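Local coordinates for protein nucleoporin NUP82 (Saccharomyces cerevisiae, PDB 3PBP) that is a structural component of the nuclear pore complex, represented here by the protein's N-terminal domain, which contains the region that interacts with NUP116, at residues Arg24-Val36 and Arg422-Gln434. The protein carries 1 engineered substitution. Numbering follows the deposited sequence.
Sequences RYIFSSQNGTRIV and RIPNLAYINWNDQ
Ile26 and Asn425 meet through a backbone-to-side-chain hydrogen bond. Ile26 N donates to Asn425 OD1 at 3.3 Å, nearly straight at 162° but from above the plane of the amide. The Asn425 side chain crosses between the strands because CG stands anti to its backbone N (chi1 -158°). Its ND2 lies at the edge of the Tyr25 ring, 3.5 Å from CD2, with amide and ring almost perpendicular. The Tyr25 hydroxyl itself bonds to Phe69 O. A leucine in place of Asn425 would probably cost Ile26 N this acceptor and remove the polar tie at this end of the contact.

Two further hydrogen bonds lie near the turn. Ser28 OG donates to a lone pair of Tyr428 O at 2.6 Å. Asn430 N donates to Gly32 O at 3.0 Å. Gly32 belongs to a type I' turn, Gln30 to Thr33, that joins two antiparallel strands. The Tyr428 ring turns its edge to this turn, with CE2 3.5 Å from Asn31 O.

The apolar contacts are few. Ile26 CG2 rests 4.2 Å from Ala427 CB. Ile429 CD1 faces Ile35 CD1 at 4.1 Å, and Phe447 also touches Ile429.

Strands 24-29 and 425-431 run roughly parallel, 35° apart. They begin the first and last sheets of the chain, consistent with the ring closure of a beta-propeller, where the first and last blades meet.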
loop_
_atom_site.group_PDB
_atom_site.type_symbol
_atom_site.label_atom_id
_atom_site.label_comp_id
_atom_site.label_asym_id
_atom_site.label_seq_id
_atom_site.Cartn_x
_atom_site.Cartn_y
_atom_site.Cartn_z
ATOM N N ARG A 24 1.208 -17.950 -21.054
ATOM C CA ARG A 24 2.542 -17.525 -21.514
ATOM C C ARG A 24 3.018 -16.205 -20.909
ATOM O O ARG A 24 2.300 -15.202 -20.918
ATOM C CB ARG A 24 2.568 -17.366 -23.037
ATOM C CG ARG A 24 2.349 -18.638 -23.824
ATOM C CD ARG A 24 2.071 -18.289 -25.266
ATOM N NE ARG A 24 3.197 -18.589 -26.135
ATOM C CZ ARG A 24 3.404 -17.994 -27.306
ATOM N NH1 ARG A 24 2.561 -17.057 -27.741
ATOM N NH2 ARG A 24 4.449 -18.343 -28.048
ATOM N N TYR A 25 4.245 -16.196 -20.407
ATOM C CA TYR A 25 4.791 -14.984 -19.821
ATOM C C TYR A 25 6.175 -14.700 -20.354
ATOM O O TYR A 25 6.858 -15.587 -20.846
ATOM C CB TYR A 25 4.853 -15.103 -18.306
ATOM C CG TYR A 25 3.549 -15.543 -17.686
ATOM C CD1 TYR A 25 3.185 -16.895 -17.661
ATOM C CD2 TYR A 25 2.680 -14.614 -17.107
ATOM C CE1 TYR A 25 1.990 -17.313 -17.069
ATOM C CE2 TYR A 25 1.483 -15.021 -16.513
ATOM C CZ TYR A 25 1.145 -16.374 -16.497
ATOM O OH TYR A 25 -0.039 -16.786 -15.913
ATOM N N ILE A 26 6.581 -13.446 -20.251
ATOM C CA ILE A 26 7.894 -13.039 -20.714
ATOM C C ILE A 26 8.390 -11.904 -19.820
ATOM O O ILE A 26 7.624 -11.014 -19.448
ATOM C CB ILE A 26 7.836 -12.575 -22.187
ATOM C CG1 ILE A 26 9.240 -12.209 -22.669
ATOM C CG2 ILE A 26 6.856 -11.401 -22.331
ATOM C CD1 ILE A 26 9.283 -11.774 -24.106
ATOM N N PHE A 27 9.664 -11.956 -19.453
ATOM C CA PHE A 27 10.270 -10.932 -18.597
ATOM C C PHE A 27 11.676 -10.677 -19.115
ATOM O O PHE A 27 12.253 -11.519 -19.820
ATOM C CB PHE A 27 10.382 -11.428 -17.160
ATOM C CG PHE A 27 9.128 -12.039 -16.634
ATOM C CD1 PHE A 27 8.092 -11.230 -16.146
ATOM C CD2 PHE A 27 8.966 -13.431 -16.638
ATOM C CE1 PHE A 27 6.912 -11.796 -15.666
ATOM C CE2 PHE A 27 7.789 -14.010 -16.161
ATOM C CZ PHE A 27 6.754 -13.188 -15.672
ATOM N N SER A 28 12.226 -9.517 -18.780
ATOM C CA SER A 28 13.576 -9.191 -19.193
ATOM C C SER A 28 14.293 -8.746 -17.943
ATOM O O SER A 28 13.676 -8.533 -16.909
ATOM C CB SER A 28 13.604 -8.103 -20.267
ATOM O OG SER A 28 13.138 -6.875 -19.758
ATOM N N SER A 29 15.604 -8.606 -18.044
ATOM C CA SER A 29 16.430 -8.254 -16.899
ATOM C C SER A 29 17.696 -7.551 -17.390
ATOM O O SER A 29 18.033 -7.624 -18.578
ATOM C CB SER A 29 16.818 -9.553 -16.183
ATOM O OG SER A 29 16.770 -9.392 -14.790
ATOM N N GLN A 30 18.405 -6.896 -16.477
ATOM C CA GLN A 30 19.649 -6.206 -16.811
ATOM C C GLN A 30 19.583 -5.385 -18.105
ATOM O O GLN A 30 20.244 -5.690 -19.101
ATOM C CB GLN A 30 20.791 -7.222 -16.884
ATOM C CG GLN A 30 20.925 -8.063 -15.624
ATOM C CD GLN A 30 22.126 -9.004 -15.651
ATOM O OE1 GLN A 30 22.778 -9.189 -16.689
ATOM N NE2 GLN A 30 22.416 -9.613 -14.512
ATOM N N ASN A 31 18.768 -4.339 -18.076
ATOM C CA ASN A 31 18.602 -3.448 -19.216
ATOM C C ASN A 31 18.160 -4.132 -20.516
ATOM O O ASN A 31 18.689 -3.835 -21.586
ATOM C CB ASN A 31 19.897 -2.669 -19.441
ATOM C CG ASN A 31 19.696 -1.457 -20.319
ATOM O OD1 ASN A 31 18.750 -0.678 -20.132
ATOM N ND2 ASN A 31 20.590 -1.277 -21.278
ATOM N N GLY A 32 17.175 -5.030 -20.403
ATOM C CA GLY A 32 16.634 -5.749 -21.549
ATOM C C GLY A 32 17.625 -6.696 -22.201
ATOM O O GLY A 32 17.482 -7.094 -23.362
ATOM N N THR A 33 18.629 -7.075 -21.426
ATOM C CA THR A 33 19.694 -7.933 -21.896
ATOM C C THR A 33 19.406 -9.419 -21.697
ATOM O O THR A 33 19.822 -10.230 -22.501
ATOM C CB THR A 33 21.028 -7.485 -21.208
ATOM O OG1 THR A 33 22.015 -7.238 -22.212
ATOM C CG2 THR A 33 21.547 -8.518 -20.199
ATOM N N ARG A 34 18.682 -9.781 -20.643
ATOM C CA ARG A 34 18.371 -11.196 -20.387
ATOM C C ARG A 34 16.875 -11.419 -20.533
ATOM O O ARG A 34 16.087 -10.653 -19.994
ATOM C CB ARG A 34 18.739 -11.614 -18.963
ATOM C CG ARG A 34 20.129 -11.273 -18.464
ATOM C CD ARG A 34 20.005 -11.075 -16.968
ATOM N NE ARG A 34 20.692 -12.078 -16.168
ATOM C CZ ARG A 34 20.399 -12.327 -14.897
ATOM N NH1 ARG A 34 19.424 -11.664 -14.293
ATOM N NH2 ARG A 34 21.112 -13.210 -14.214
ATOM N N ILE A 35 16.488 -12.487 -21.220
ATOM C CA ILE A 35 15.077 -12.799 -21.437
ATOM C C ILE A 35 14.627 -14.074 -20.726
ATOM O O ILE A 35 15.347 -15.072 -20.734
ATOM C CB ILE A 35 14.794 -12.975 -22.945
ATOM C CG1 ILE A 35 15.051 -11.660 -23.675
ATOM C CG2 ILE A 35 13.358 -13.443 -23.163
ATOM C CD1 ILE A 35 15.068 -11.824 -25.177
ATOM N N VAL A 36 13.451 -14.023 -20.104
ATOM C CA VAL A 36 12.873 -15.193 -19.449
ATOM C C VAL A 36 11.521 -15.407 -20.123
ATOM O O VAL A 36 10.729 -14.472 -20.268
ATOM C CB VAL A 36 12.683 -15.012 -17.909
ATOM C CG1 VAL A 36 11.991 -16.236 -17.308
ATOM C CG2 VAL A 36 14.033 -14.864 -17.237
ATOM N N ARG A 422 -6.160 -9.235 -25.116
ATOM C CA ARG A 422 -6.053 -9.852 -23.800
ATOM C C ARG A 422 -4.921 -9.105 -23.100
ATOM O O ARG A 422 -3.789 -9.142 -23.591
ATOM C CB ARG A 422 -5.668 -11.327 -23.954
ATOM C CG ARG A 422 -6.456 -12.086 -25.016
ATOM C CD ARG A 422 -7.714 -12.666 -24.422
ATOM N NE ARG A 422 -7.404 -13.455 -23.233
ATOM C CZ ARG A 422 -8.303 -14.136 -22.531
ATOM N NH1 ARG A 422 -9.580 -14.132 -22.896
ATOM N NH2 ARG A 422 -7.924 -14.817 -21.456
ATOM N N ILE A 423 -5.211 -8.426 -21.984
ATOM C CA ILE A 423 -4.173 -7.684 -21.252
ATOM C C ILE A 423 -2.825 -8.382 -21.412
ATOM O O ILE A 423 -2.506 -9.326 -20.681
ATOM C CB ILE A 423 -4.480 -7.600 -19.755
ATOM C CG1 ILE A 423 -5.830 -6.909 -19.535
ATOM C CG2 ILE A 423 -3.359 -6.846 -19.045
ATOM C CD1 ILE A 423 -6.236 -6.826 -18.063
ATOM N N PRO A 424 -2.008 -7.917 -22.370
ATOM C CA PRO A 424 -0.703 -8.530 -22.608
ATOM C C PRO A 424 0.332 -8.388 -21.499
ATOM O O PRO A 424 0.167 -7.636 -20.531
ATOM C CB PRO A 424 -0.260 -7.881 -23.918
ATOM C CG PRO A 424 -0.794 -6.508 -23.782
ATOM C CD PRO A 424 -2.193 -6.736 -23.236
ATOM N N ASN A 425 1.400 -9.151 -21.676
ATOM C CA ASN A 425 2.527 -9.197 -20.775
ATOM C C ASN A 425 3.579 -8.334 -21.486
ATOM O O ASN A 425 3.887 -8.569 -22.654
ATOM C CB ASN A 425 2.964 -10.664 -20.658
ATOM C CG ASN A 425 3.738 -10.953 -19.400
ATOM O OD1 ASN A 425 4.951 -10.763 -19.346
ATOM N ND2 ASN A 425 3.040 -11.418 -18.372
ATOM N N LEU A 426 4.102 -7.314 -20.812
ATOM C CA LEU A 426 5.108 -6.452 -21.430
ATOM C C LEU A 426 6.526 -6.757 -20.975
ATOM O O LEU A 426 6.742 -7.334 -19.913
ATOM C CB LEU A 426 4.818 -4.983 -21.135
ATOM C CG LEU A 426 3.783 -4.270 -21.988
ATOM C CD1 LEU A 426 2.475 -5.034 -21.959
ATOM C CD2 LEU A 426 3.605 -2.859 -21.457
ATOM N N ALA A 427 7.492 -6.349 -21.787
ATOM C CA ALA A 427 8.894 -6.548 -21.473
ATOM C C ALA A 427 9.771 -5.681 -22.368
ATOM O O ALA A 427 9.555 -5.586 -23.568
ATOM C CB ALA A 427 9.255 -8.012 -21.635
ATOM N N TYR A 428 10.758 -5.038 -21.763
ATOM C CA TYR A 428 11.700 -4.188 -22.486
ATOM C C TYR A 428 12.874 -5.053 -22.935
ATOM O O TYR A 428 13.486 -5.745 -22.128
ATOM C CB TYR A 428 12.196 -3.068 -21.566
ATOM C CG TYR A 428 13.407 -2.305 -22.056
ATOM C CD1 TYR A 428 13.275 -1.165 -22.851
ATOM C CD2 TYR A 428 14.686 -2.693 -21.676
ATOM C CE1 TYR A 428 14.397 -0.426 -23.245
ATOM C CE2 TYR A 428 15.806 -1.974 -22.062
ATOM C CZ TYR A 428 15.664 -0.840 -22.843
ATOM O OH TYR A 428 16.796 -0.130 -23.203
ATOM N N ILE A 429 13.180 -5.024 -24.225
ATOM C CA ILE A 429 14.282 -5.811 -24.750
ATOM C C ILE A 429 15.254 -4.943 -25.540
ATOM O O ILE A 429 14.886 -4.338 -26.545
ATOM C CB ILE A 429 13.773 -6.931 -25.652
ATOM C CG1 ILE A 429 12.905 -7.877 -24.832
ATOM C CG2 ILE A 429 14.940 -7.670 -26.278
ATOM C CD1 ILE A 429 12.224 -8.935 -25.652
ATOM N N ASN A 430 16.495 -4.884 -25.073
ATOM C CA ASN A 430 17.511 -4.092 -25.732
ATOM C C ASN A 430 18.236 -5.005 -26.702
ATOM O O ASN A 430 19.024 -5.851 -26.294
ATOM C CB ASN A 430 18.488 -3.534 -24.703
ATOM C CG ASN A 430 19.194 -2.293 -25.196
ATOM O OD1 ASN A 430 19.786 -2.293 -26.277
ATOM N ND2 ASN A 430 19.129 -1.217 -24.410
ATOM N N TRP A 431 17.968 -4.840 -27.993
ATOM C CA TRP A 431 18.599 -5.694 -28.990
ATOM C C TRP A 431 19.337 -4.935 -30.092
ATOM O O TRP A 431 18.734 -4.180 -30.868
ATOM C CB TRP A 431 17.552 -6.615 -29.617
ATOM C CG TRP A 431 18.131 -7.892 -30.155
ATOM C CD1 TRP A 431 18.741 -8.894 -29.439
ATOM C CD2 TRP A 431 18.142 -8.313 -31.519
ATOM N NE1 TRP A 431 19.127 -9.910 -30.280
ATOM C CE2 TRP A 431 18.773 -9.579 -31.563
ATOM C CE3 TRP A 431 17.682 -7.743 -32.711
ATOM C CZ2 TRP A 431 18.952 -10.280 -32.752
ATOM C CZ3 TRP A 431 17.862 -8.442 -33.894
ATOM C CH2 TRP A 431 18.494 -9.698 -33.906
ATOM N N ASN A 432 20.646 -5.159 -30.156
ATOM C CA ASN A 432 21.503 -4.515 -31.144
ATOM C C ASN A 432 21.224 -3.015 -31.270
ATOM O O ASN A 432 20.757 -2.534 -32.305
ATOM C CB ASN A 432 21.354 -5.207 -32.507
ATOM C CG ASN A 432 21.642 -6.695 -32.433
ATOM O OD1 ASN A 432 22.486 -7.139 -31.651
ATOM N ND2 ASN A 432 20.952 -7.473 -33.255
ATOM N N ASP A 433 21.514 -2.293 -30.192
ATOM C CA ASP A 433 21.329 -0.852 -30.138
ATOM C C ASP A 433 19.914 -0.353 -30.374
ATOM O O ASP A 433 19.716 0.816 -30.709
ATOM C CB ASP A 433 22.270 -0.169 -31.126
ATOM C CG ASP A 433 23.520 0.373 -30.458
ATOM O OD1 ASP A 433 23.383 1.209 -29.533
ATOM O OD2 ASP A 433 24.635 -0.031 -30.857
ATOM N N GLN A 434 18.929 -1.222 -30.206
ATOM C CA GLN A 434 17.547 -0.811 -30.392
ATOM C C GLN A 434 16.646 -1.350 -29.304
ATOM O O GLN A 434 16.408 -2.555 -29.223
ATOM C CB GLN A 434 17.020 -1.266 -31.753
ATOM C CG GLN A 434 17.247 -0.259 -32.868
ATOM C CD GLN A 434 16.516 -0.640 -34.145
ATOM O OE1 GLN A 434 15.289 -0.807 -34.148
ATOM N NE2 GLN A 434 17.262 -0.780 -35.240
#